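PDB 3QPE: mandelate racemase/muconate lactonizing protein from Paenibacillus sp., which belongs to the enolase superfamily and probably catalyses magnesium-dependent reactions that begin with removal of a proton beside the carboxylate of a sugar acid. Local coordinates for residues A[167-172]-A[189-194]; A[133-138]-A[150-155]. All coordinates share one frame; numbering follows the deposited sequence.

Contact 1: A[167-172]-A[189-194]. With DGU (D-galacturonic acid), chain G.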
loop_
_atom_site.group_PDB
_atom_site.type_symbol
_atom_site.label_atom_id
_atom_site.label_comp_id
_atom_site.label_asym_id
_atom_site.label_seq_id
_atom_site.Cartn_x
_atom_site.Cartn_y
_atom_site.Cartn_z
ATOM N N PHE A 167 12.624 -17.213 16.665
ATOM C CA PHE A 167 13.459 -16.405 15.787
ATOM C C PHE A 167 12.747 -15.989 14.506
ATOM O O PHE A 167 12.098 -16.806 13.856
ATOM C CB PHE A 167 14.739 -17.192 15.437
ATOM C CG PHE A 167 15.472 -17.687 16.644
ATOM C CD1 PHE A 167 15.112 -18.885 17.245
ATOM C CD2 PHE A 167 16.497 -16.930 17.210
ATOM C CE1 PHE A 167 15.769 -19.336 18.377
ATOM C CE2 PHE A 167 17.154 -17.372 18.341
ATOM C CZ PHE A 167 16.791 -18.583 18.930
ATOM N N LYS A 168 12.895 -14.725 14.123
ATOM C CA LYS A 168 12.389 -14.274 12.836
ATOM C C LYS A 168 13.530 -14.010 11.875
ATOM O O LYS A 168 14.433 -13.218 12.149
ATOM C CB LYS A 168 11.503 -13.029 12.972
ATOM C CG LYS A 168 10.874 -12.604 11.648
ATOM C CD LYS A 168 9.709 -11.643 11.857
ATOM C CE LYS A 168 10.152 -10.188 11.881
ATOM N NZ LYS A 168 8.970 -9.352 12.345
ATOM N N ILE A 169 13.482 -14.678 10.735
ATOM C CA ILE A 169 14.598 -14.692 9.813
ATOM C C ILE A 169 14.282 -13.876 8.563
ATOM O O ILE A 169 13.267 -14.105 7.912
ATOM C CB ILE A 169 14.864 -16.146 9.380
ATOM C CG1 ILE A 169 14.936 -17.062 10.604
ATOM C CG2 ILE A 169 16.086 -16.229 8.499
ATOM C CD1 ILE A 169 15.241 -18.511 10.257
ATOM N N LYS A 170 15.139 -12.925 8.219
ATOM C CA LYS A 170 14.966 -12.191 6.974
ATOM C C LYS A 170 15.249 -13.105 5.786
ATOM O O LYS A 170 16.285 -13.758 5.755
ATOM C CB LYS A 170 15.913 -10.998 6.940
ATOM C CG LYS A 170 15.602 -9.955 7.997
ATOM C CD LYS A 170 14.260 -9.261 7.695
ATOM C CE LYS A 170 14.025 -8.053 8.614
ATOM N NZ LYS A 170 12.808 -8.248 9.465
ATOM N N VAL A 171 14.320 -13.160 4.832
ATOM C CA VAL A 171 14.519 -13.887 3.585
ATOM C C VAL A 171 14.270 -12.919 2.435
ATOM O O VAL A 171 14.003 -11.736 2.669
ATOM C CB VAL A 171 13.594 -15.095 3.489
ATOM C CG1 VAL A 171 13.870 -16.040 4.641
ATOM C CG2 VAL A 171 12.105 -14.638 3.541
ATOM N N GLY A 172 14.377 -13.398 1.200
ATOM C CA GLY A 172 14.281 -12.520 0.049
ATOM C C GLY A 172 15.618 -12.093 -0.523
ATOM O O GLY A 172 15.700 -11.133 -1.292
ATOM N N ALA A 189 18.319 -22.529 2.745
ATOM C CA ALA A 189 19.382 -23.161 3.522
ATOM C C ALA A 189 19.578 -22.482 4.873
ATOM O O ALA A 189 19.781 -23.167 5.881
ATOM C CB ALA A 189 20.683 -23.195 2.741
ATOM N N ILE A 190 19.515 -21.147 4.892
ATOM C CA ILE A 190 19.604 -20.377 6.145
ATOM C C ILE A 190 18.472 -20.767 7.097
ATOM O O ILE A 190 18.703 -21.052 8.266
ATOM C CB ILE A 190 19.544 -18.841 5.904
ATOM C CG1 ILE A 190 20.691 -18.358 5.012
ATOM C CG2 ILE A 190 19.533 -18.067 7.235
ATOM C CD1 ILE A 190 22.049 -18.560 5.603
ATOM N N VAL A 191 17.239 -20.785 6.605
ATOM C CA VAL A 191 16.125 -21.096 7.488
ATOM C C VAL A 191 16.248 -22.490 8.082
ATOM O O VAL A 191 16.080 -22.661 9.283
ATOM C CB VAL A 191 14.750 -20.933 6.813
ATOM C CG1 VAL A 191 13.664 -21.258 7.806
ATOM C CG2 VAL A 191 14.566 -19.516 6.302
ATOM N N ARG A 192 16.536 -23.484 7.244
ATOM C CA ARG A 192 16.731 -24.844 7.736
ATOM C C ARG A 192 17.829 -24.881 8.787
ATOM O O ARG A 192 17.690 -25.523 9.828
ATOM C CB ARG A 192 17.114 -25.784 6.596
ATOM C CG ARG A 192 15.970 -26.152 5.701
ATOM C CD ARG A 192 16.324 -27.350 4.847
ATOM N NE ARG A 192 15.122 -27.898 4.250
ATOM C CZ ARG A 192 14.272 -28.682 4.897
ATOM N NH1 ARG A 192 14.514 -29.022 6.154
ATOM N NH2 ARG A 192 13.190 -29.137 4.283
ATOM N N GLY A 193 18.928 -24.200 8.484
ATOM C CA GLY A 193 20.070 -24.116 9.382
ATOM C C GLY A 193 19.718 -23.593 10.758
ATOM O O GLY A 193 20.077 -24.197 11.762
ATOM N N ILE A 194 19.009 -22.466 10.810
ATOM C CA ILE A 194 18.586 -21.914 12.092
ATOM C C ILE A 194 17.549 -22.810 12.772
ATOM O O ILE A 194 17.553 -22.978 13.991
ATOM C CB ILE A 194 18.072 -20.468 11.939
ATOM C CG1 ILE A 194 19.263 -19.535 11.684
ATOM C CG2 ILE A 194 17.287 -20.052 13.177
ATOM C CD1 ILE A 194 18.909 -18.251 10.966
HETATM O O1 DGU G . 12.727 -0.230 9.351
HETATM O O2 DGU G . 13.824 -2.012 7.459
HETATM O O5 DGU G . 10.326 -5.563 8.473
HETATM O O6B DGU G . 9.464 -6.905 10.763
HETATM C C1 DGU G . 12.474 -1.440 9.380
HETATM C C2 DGU G . 13.403 -2.499 8.743
HETATM C C3 DGU G . 12.725 -3.875 8.576
HETATM C C4 DGU G . 11.977 -4.373 9.837
HETATM C C5 DGU G . 11.179 -5.669 9.624
HETATM C C6 DGU G . 10.423 -6.108 10.898
HETATM O O3 DGU G . 13.713 -4.850 8.217
HETATM O O4 DGU G . 11.047 -3.374 10.256
HETATM O O6A DGU G . 10.840 -5.634 11.978
#
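In the beta-alpha-beta unit formed by strand 167-170, helix 180-198 and strand 204-207 of the enolase-type barrel, Ile169 presses outward against Ile190, Val191 and Ile194. Strand 167-170 and the helix segment 189-194 run nearly antiparallel, at 163°, their axes 9.5 Å apart at closest approach, and the interface between them is wholly apolar. Strand alternation explains the residue types: Phe167 and Ile169 face the helix, whereas Lys168 and Lys170 enter the barrel interior, where the sugar acid is bound. Lys168 NZ donates a hydrogen bond to DGU O6B at 3.0 Å, and Glu233 and Glu336 form salt bridges with the same nitrogen. Lys170 turns its chain at CB-CG and again near its end, bringing NZ to 3.1 Å from DGU C5, the carbon beside the carboxylate. The two lysines fit the Lys-X-Lys pattern of this family, in which the second lysine commonly acts as a base, so Lys170 is consistent with that role. Asp207 hydrogen-bonds the Lys170 amine. Behind the lysines, beta-branched residues give the helix a compact face. Val191 CG2 lies against Val171 CG1 at 3.9 Å, the two side chains crossing at a slant, while the CG2 methyls of Ile169 and Ile190 meet at 4.1 Å. Phe167 contributes less, its CB just within reach of Ile194 CG2. Because CD1 of Ile169 stands at the end of a fully extended branch (chi2 -178°), it enters the notch between Val191 and Ile194, about one helical turn apart, and meets Ile194 CD1 tip to tip at 3.7 Å.

Contact 2: A[133-138]-A[150-155]. With DGU (D-galacturonic acid), chain G.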
loop_
_atom_site.group_PDB
_atom_site.type_symbol
_atom_site.label_atom_id
_atom_site.label_comp_id
_atom_site.label_asym_id
_atom_site.label_seq_id
_atom_site.Cartn_x
_atom_site.Cartn_y
_atom_site.Cartn_z
ATOM N N THR A 133 14.363 -10.813 16.531
ATOM C CA THR A 133 14.077 -10.238 15.219
ATOM C C THR A 133 15.359 -9.851 14.471
ATOM O O THR A 133 15.308 -9.325 13.360
ATOM C CB THR A 133 13.114 -9.018 15.336
ATOM O OG1 THR A 133 12.510 -8.738 14.062
ATOM C CG2 THR A 133 13.858 -7.767 15.839
ATOM N N SER A 134 16.513 -10.158 15.054
ATOM C CA SER A 134 17.779 -9.572 14.583
ATOM C C SER A 134 18.526 -10.355 13.486
ATOM O O SER A 134 19.666 -10.026 13.165
ATOM C CB SER A 134 18.738 -9.353 15.764
ATOM O OG SER A 134 19.152 -10.607 16.300
ATOM N N LEU A 135 17.889 -11.362 12.899
ATOM C CA LEU A 135 18.582 -12.218 11.936
ATOM C C LEU A 135 18.455 -11.702 10.503
ATOM O O LEU A 135 17.672 -12.231 9.704
ATOM C CB LEU A 135 18.086 -13.663 12.058
ATOM C CG LEU A 135 18.369 -14.254 13.442
ATOM C CD1 LEU A 135 17.581 -15.510 13.700
ATOM C CD2 LEU A 135 19.868 -14.518 13.582
ATOM N N TYR A 136 19.242 -10.676 10.193
ATOM C CA TYR A 136 19.232 -10.034 8.889
ATOM C C TYR A 136 20.092 -10.794 7.869
ATOM O O TYR A 136 20.473 -11.925 8.127
ATOM C CB TYR A 136 19.661 -8.567 9.049
ATOM C CG TYR A 136 18.492 -7.712 9.492
ATOM C CD1 TYR A 136 17.877 -7.920 10.721
ATOM C CD2 TYR A 136 17.979 -6.718 8.660
ATOM C CE1 TYR A 136 16.770 -7.142 11.119
ATOM C CE2 TYR A 136 16.878 -5.949 9.044
ATOM C CZ TYR A 136 16.286 -6.161 10.273
ATOM O OH TYR A 136 15.189 -5.400 10.637
ATOM N N PHE A 137 20.343 -10.186 6.707
ATOM C CA PHE A 137 21.203 -10.765 5.672
ATOM C C PHE A 137 22.646 -10.545 6.075
ATOM O O PHE A 137 23.375 -9.792 5.432
ATOM C CB PHE A 137 20.970 -10.091 4.310
ATOM C CG PHE A 137 19.601 -10.347 3.731
ATOM C CD1 PHE A 137 18.716 -11.179 4.390
ATOM C CD2 PHE A 137 19.215 -9.771 2.533
ATOM C CE1 PHE A 137 17.437 -11.449 3.856
ATOM C CE2 PHE A 137 17.935 -10.025 1.998
ATOM C CZ PHE A 137 17.060 -10.866 2.661
ATOM N N ASP A 138 23.040 -11.192 7.157
ATOM C CA ASP A 138 24.364 -10.973 7.727
ATOM C C ASP A 138 25.456 -11.790 7.044
ATOM O O ASP A 138 26.634 -11.719 7.419
ATOM C CB ASP A 138 24.302 -11.235 9.220
ATOM C CG ASP A 138 23.345 -10.259 9.924
ATOM O OD1 ASP A 138 23.383 -9.069 9.560
ATOM O OD2 ASP A 138 22.560 -10.691 10.788
ATOM N N ALA A 150 26.412 -21.345 8.507
ATOM C CA ALA A 150 27.148 -21.427 9.763
ATOM C C ALA A 150 27.096 -20.113 10.559
ATOM O O ALA A 150 26.914 -20.116 11.774
ATOM C CB ALA A 150 28.602 -21.835 9.499
ATOM N N LEU A 151 27.289 -18.999 9.867
ATOM C CA LEU A 151 27.262 -17.688 10.496
ATOM C C LEU A 151 25.870 -17.397 11.052
ATOM O O LEU A 151 25.728 -16.973 12.194
ATOM C CB LEU A 151 27.609 -16.604 9.488
ATOM C CG LEU A 151 27.410 -15.189 10.054
ATOM C CD1 LEU A 151 28.184 -15.031 11.354
ATOM C CD2 LEU A 151 27.813 -14.112 9.046
ATOM N N MET A 152 24.846 -17.628 10.232
ATOM C CA MET A 152 23.475 -17.319 10.654
ATOM C C MET A 152 23.070 -18.187 11.842
ATOM O O MET A 152 22.350 -17.742 12.722
ATOM C CB MET A 152 22.484 -17.421 9.477
ATOM C CG MET A 152 22.790 -16.389 8.375
ATOM S SD MET A 152 22.882 -14.697 9.029
ATOM C CE MET A 152 21.232 -14.716 9.784
ATOM N N GLN A 153 23.578 -19.414 11.892
ATOM C CA GLN A 153 23.358 -20.280 13.049
ATOM C C GLN A 153 24.038 -19.717 14.304
ATOM O O GLN A 153 23.511 -19.814 15.412
ATOM C CB GLN A 153 23.892 -21.685 12.775
ATOM C CG GLN A 153 23.068 -22.508 11.798
ATOM C CD GLN A 153 23.708 -23.859 11.537
ATOM O OE1 GLN A 153 24.911 -24.017 11.713
ATOM N NE2 GLN A 153 22.911 -24.833 11.129
ATOM N N GLU A 154 25.230 -19.160 14.118
ATOM C CA GLU A 154 25.984 -18.562 15.214
ATOM C C GLU A 154 25.214 -17.360 15.777
ATOM O O GLU A 154 25.106 -17.184 16.993
ATOM C CB GLU A 154 27.349 -18.136 14.689
ATOM C CG GLU A 154 28.153 -17.221 15.588
ATOM C CD GLU A 154 29.536 -16.953 15.006
ATOM O OE1 GLU A 154 29.901 -17.640 14.021
ATOM O OE2 GLU A 154 30.245 -16.058 15.524
ATOM N N GLU A 155 24.684 -16.539 14.880
ATOM C CA GLU A 155 23.882 -15.381 15.291
ATOM C C GLU A 155 22.631 -15.817 16.053
ATOM O O GLU A 155 22.282 -15.223 17.065
ATOM C CB GLU A 155 23.508 -14.505 14.091
ATOM C CG GLU A 155 24.682 -13.824 13.420
ATOM C CD GLU A 155 24.231 -12.738 12.474
ATOM O OE1 GLU A 155 23.010 -12.679 12.148
ATOM O OE2 GLU A 155 25.096 -11.937 12.071
HETATM O O1 DGU G . 12.727 -0.230 9.351
HETATM O O2 DGU G . 13.824 -2.012 7.459
HETATM O O5 DGU G . 10.326 -5.563 8.473
HETATM O O6B DGU G . 9.464 -6.905 10.763
HETATM C C1 DGU G . 12.474 -1.440 9.380
HETATM C C2 DGU G . 13.403 -2.499 8.743
HETATM C C3 DGU G . 12.725 -3.875 8.576
HETATM C C4 DGU G . 11.977 -4.373 9.837
HETATM C C5 DGU G . 11.179 -5.669 9.624
HETATM C C6 DGU G . 10.423 -6.108 10.898
HETATM O O3 DGU G . 13.713 -4.850 8.217
HETATM O O4 DGU G . 11.047 -3.374 10.256
HETATM O O6A DGU G . 10.840 -5.634 11.978
HETATM O O HOH W 1 20.524 -13.145 17.585
#
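Leu135 and Asp138 lie alongside Glu155 and Met152 respectively, each pair with CA atoms 7.0 Å apart, as the weakly bonded strand about 133-135 runs at 149° to helix 150-155. At the end of the strand and just after it the backbone kinks through two inverse gamma turns, centred on Leu135 and Phe137, closed by weak bonds. The turns point CB of Tyr136 away from the helix and that of Asp138 toward it, while the Tyr136 carbonyl still faces Met152. The flexible chain of Met152 suits this uneven surface: folded back twice (chi2 -54°, chi3 -56°), it brings CE to 3.3 Å from Tyr136 O and 4.0 Å from Leu135 CB, with SD beside Asp138 CB. Leu135 and Glu155 pass side by side, their chains running in contrary directions, Leu135 CD2 touching the aliphatic CB of Glu155 at 3.7 Å. Beyond CG the Glu155 chain is stretched out and delivers its carboxylate to that of Asp138, their planes 58° apart. Asp138 OD2 comes within 2.5 Å of Glu155 OE1, so close that one of the two acids is probably protonated. The other oxygen, Asp138 OD1, accepts a bond from Gly31 N, and Arg28 makes a long, weak ion pair with Glu155. A water donates to both Ser134 OG and Glu155 O, although Ser134 OG also bonds Asp132. Tyr136 OH shares a hydrogen bond of 2.9 Å with DGU O3, either group able to donate. Residues just past the C-terminal end of a strand reach the ligand here, as in TIM-type beta/alpha barrels, whose active sites lie at that end of the strands.

Contact 2 comes first along the chain and is complete before residue 167, so the two follow one another as strand-helix pairs of the same barrel. Their centres lie about 8 Å apart. Strands 126-135 and 167-170 are parallel neighbours in one sheet, tied by a probable hydrogen bond from Lys170 N to Leu135 O, and helices 145-161 and 180-198 are joined where Gln153 NE2 reaches Gly193 O. Between the sheet and these helices the apolar layers merge: Ile194 touches both Leu135 and Met152. On the barrel interior, Tyr136 of contact 2 and Lys168 of contact 1 bind one sugar acid, so adjacent units jointly build the pocket.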